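Local structure of exoribonuclease II, mitochondrial (Candida glabrata, 6F3H) at residues N352-N357 against S750-L755. The protein degrades RNA from the 3' end as the exoribonuclease component of the mitochondrial RNA degradosome, probably by magnesium-dependent hydrolysis in its RNB domain. The protein carries 1 engineered substitution. Numbering follows the deposited sequence.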
# COMPACT_ATOMS: atom_id res chain seq x y z
N ASN A 352 12.63 16.24 4.49
CA ASN A 352 12.33 14.94 3.96
C ASN A 352 12.03 15.16 2.50
O ASN A 352 11.02 15.78 2.15
CB ASN A 352 11.18 14.28 4.68
CG ASN A 352 11.07 12.85 4.31
OD1 ASN A 352 11.88 12.36 3.52
ND2 ASN A 352 10.07 12.16 4.83
N PHE A 353 12.88 14.63 1.66
CA PHE A 353 12.75 14.84 0.23
C PHE A 353 11.86 13.81 -0.43
O PHE A 353 11.39 14.05 -1.54
CB PHE A 353 14.12 14.77 -0.42
CG PHE A 353 15.03 15.88 -0.03
CD1 PHE A 353 14.84 17.15 -0.53
CD2 PHE A 353 16.08 15.65 0.82
CE1 PHE A 353 15.66 18.17 -0.18
CE2 PHE A 353 16.92 16.66 1.18
CZ PHE A 353 16.70 17.93 0.67
N ILE A 354 11.67 12.66 0.21
CA ILE A 354 10.70 11.67 -0.24
C ILE A 354 9.38 12.34 -0.51
O ILE A 354 8.60 11.91 -1.38
CB ILE A 354 10.57 10.59 0.84
CG1 ILE A 354 11.96 10.07 1.20
CG2 ILE A 354 9.67 9.47 0.39
CD1 ILE A 354 11.97 9.15 2.40
N LEU A 355 9.10 13.42 0.20
CA LEU A 355 7.85 14.13 0.00
C LEU A 355 7.76 14.72 -1.39
O LEU A 355 6.66 15.05 -1.83
CB LEU A 355 7.73 15.22 1.06
CG LEU A 355 8.06 14.58 2.41
CD1 LEU A 355 8.03 15.60 3.53
CD2 LEU A 355 7.09 13.44 2.68
N GLY A 356 8.87 14.87 -2.07
CA GLY A 356 8.85 15.31 -3.44
C GLY A 356 8.47 14.25 -4.46
O GLY A 356 8.40 14.55 -5.65
N ASN A 357 8.25 13.01 -4.03
CA ASN A 357 8.10 11.94 -5.00
C ASN A 357 6.77 12.08 -5.75
O ASN A 357 5.72 12.35 -5.15
CB ASN A 357 8.22 10.61 -4.28
CG ASN A 357 8.23 9.47 -5.22
OD1 ASN A 357 7.27 9.29 -5.96
ND2 ASN A 357 9.32 8.71 -5.25
N SER A 750 9.34 6.30 7.06
CA SER A 750 9.64 5.92 8.42
C SER A 750 11.04 5.38 8.53
O SER A 750 11.77 5.69 9.48
CB SER A 750 8.61 4.90 8.89
OG SER A 750 7.32 5.48 8.91
N THR A 751 11.45 4.57 7.57
CA THR A 751 12.85 4.18 7.45
C THR A 751 13.77 5.39 7.44
O THR A 751 14.79 5.42 8.14
CB THR A 751 13.06 3.36 6.21
OG1 THR A 751 12.17 2.25 6.26
CG2 THR A 751 14.43 2.87 6.20
N TYR A 752 13.45 6.39 6.61
CA TYR A 752 14.30 7.56 6.55
C TYR A 752 14.51 8.11 7.94
O TYR A 752 15.63 8.40 8.33
CB TYR A 752 13.69 8.63 5.65
CG TYR A 752 14.28 10.03 5.77
CD1 TYR A 752 15.57 10.31 5.35
CD2 TYR A 752 13.52 11.08 6.26
CE1 TYR A 752 16.10 11.60 5.43
CE2 TYR A 752 14.05 12.37 6.35
CZ TYR A 752 15.32 12.63 5.94
OH TYR A 752 15.73 13.93 6.08
N TRP A 753 13.43 8.16 8.73
CA TRP A 753 13.49 8.74 10.06
C TRP A 753 14.11 7.78 11.08
O TRP A 753 14.85 8.22 11.97
CB TRP A 753 12.10 9.17 10.51
CG TRP A 753 11.57 10.35 9.75
CD1 TRP A 753 10.53 10.33 8.88
CD2 TRP A 753 12.05 11.70 9.78
NE1 TRP A 753 10.31 11.59 8.38
CE2 TRP A 753 11.23 12.45 8.90
CE3 TRP A 753 13.07 12.36 10.45
CZ2 TRP A 753 11.41 13.81 8.69
CZ3 TRP A 753 13.25 13.71 10.23
CH2 TRP A 753 12.43 14.42 9.36
N THR A 754 13.80 6.49 11.02
CA THR A 754 14.53 5.54 11.85
C THR A 754 16.02 5.75 11.70
O THR A 754 16.74 5.91 12.69
CB THR A 754 14.19 4.11 11.44
OG1 THR A 754 12.78 3.94 11.49
CG2 THR A 754 14.85 3.14 12.38
N LEU A 755 16.49 5.79 10.44
CA LEU A 755 17.93 5.88 10.18
C LEU A 755 18.49 7.24 10.56
O LEU A 755 19.56 7.31 11.17
CB LEU A 755 18.21 5.60 8.71
CG LEU A 755 17.81 4.25 8.13
CD1 LEU A 755 18.44 4.06 6.76
CD2 LEU A 755 18.19 3.11 9.03
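N352 and Y752 form the point where the two backbones come nearest, with their CA atoms 8.1 Å apart. Residues 352-357 are a loop with a short 3-10 turn that ends at G356; residues 750-755 are regular helix. No hydrogen bond joins the two segments; the contact is mostly between side chains.

The amide of N352 lies over one face of the Y752 ring. The two planes are 17° apart, and OD1 and CG of N352 sit over the CD2-CE2 side of the ring. N352 OD1 comes to 3.4 Å from Y752 CD2. N352 CG is anti to the backbone N (chi1 -169°), and the amide lies against the ring. N352 OD1 also takes a weak hydrogen bond from I354 N, at 3.3 Å, within the loop.

The other end of the amide turns to W753. N352 ND2 is 3.6 Å from W753 NE1, with the amide steep to the indole, at 80°. Both nitrogens are donors, and D465 serves both: its OD1 bonds W753 NE1 and its OD2 bonds N352 ND2. The carboxylate thus holds the amide and the indole in place together. I354 CD1 packs on Y752 CB at 3.7 Å. Y752 OH bonds K756 one helical turn on.

The contact is buried, away from the magnesium site. It joins the loop between helices 334-343 and 369-378 to the long helix 725-761. I354 also rests on F745 and H748 of that helix, F353 touches helix 293-303, and W753 packs on strand 580-584.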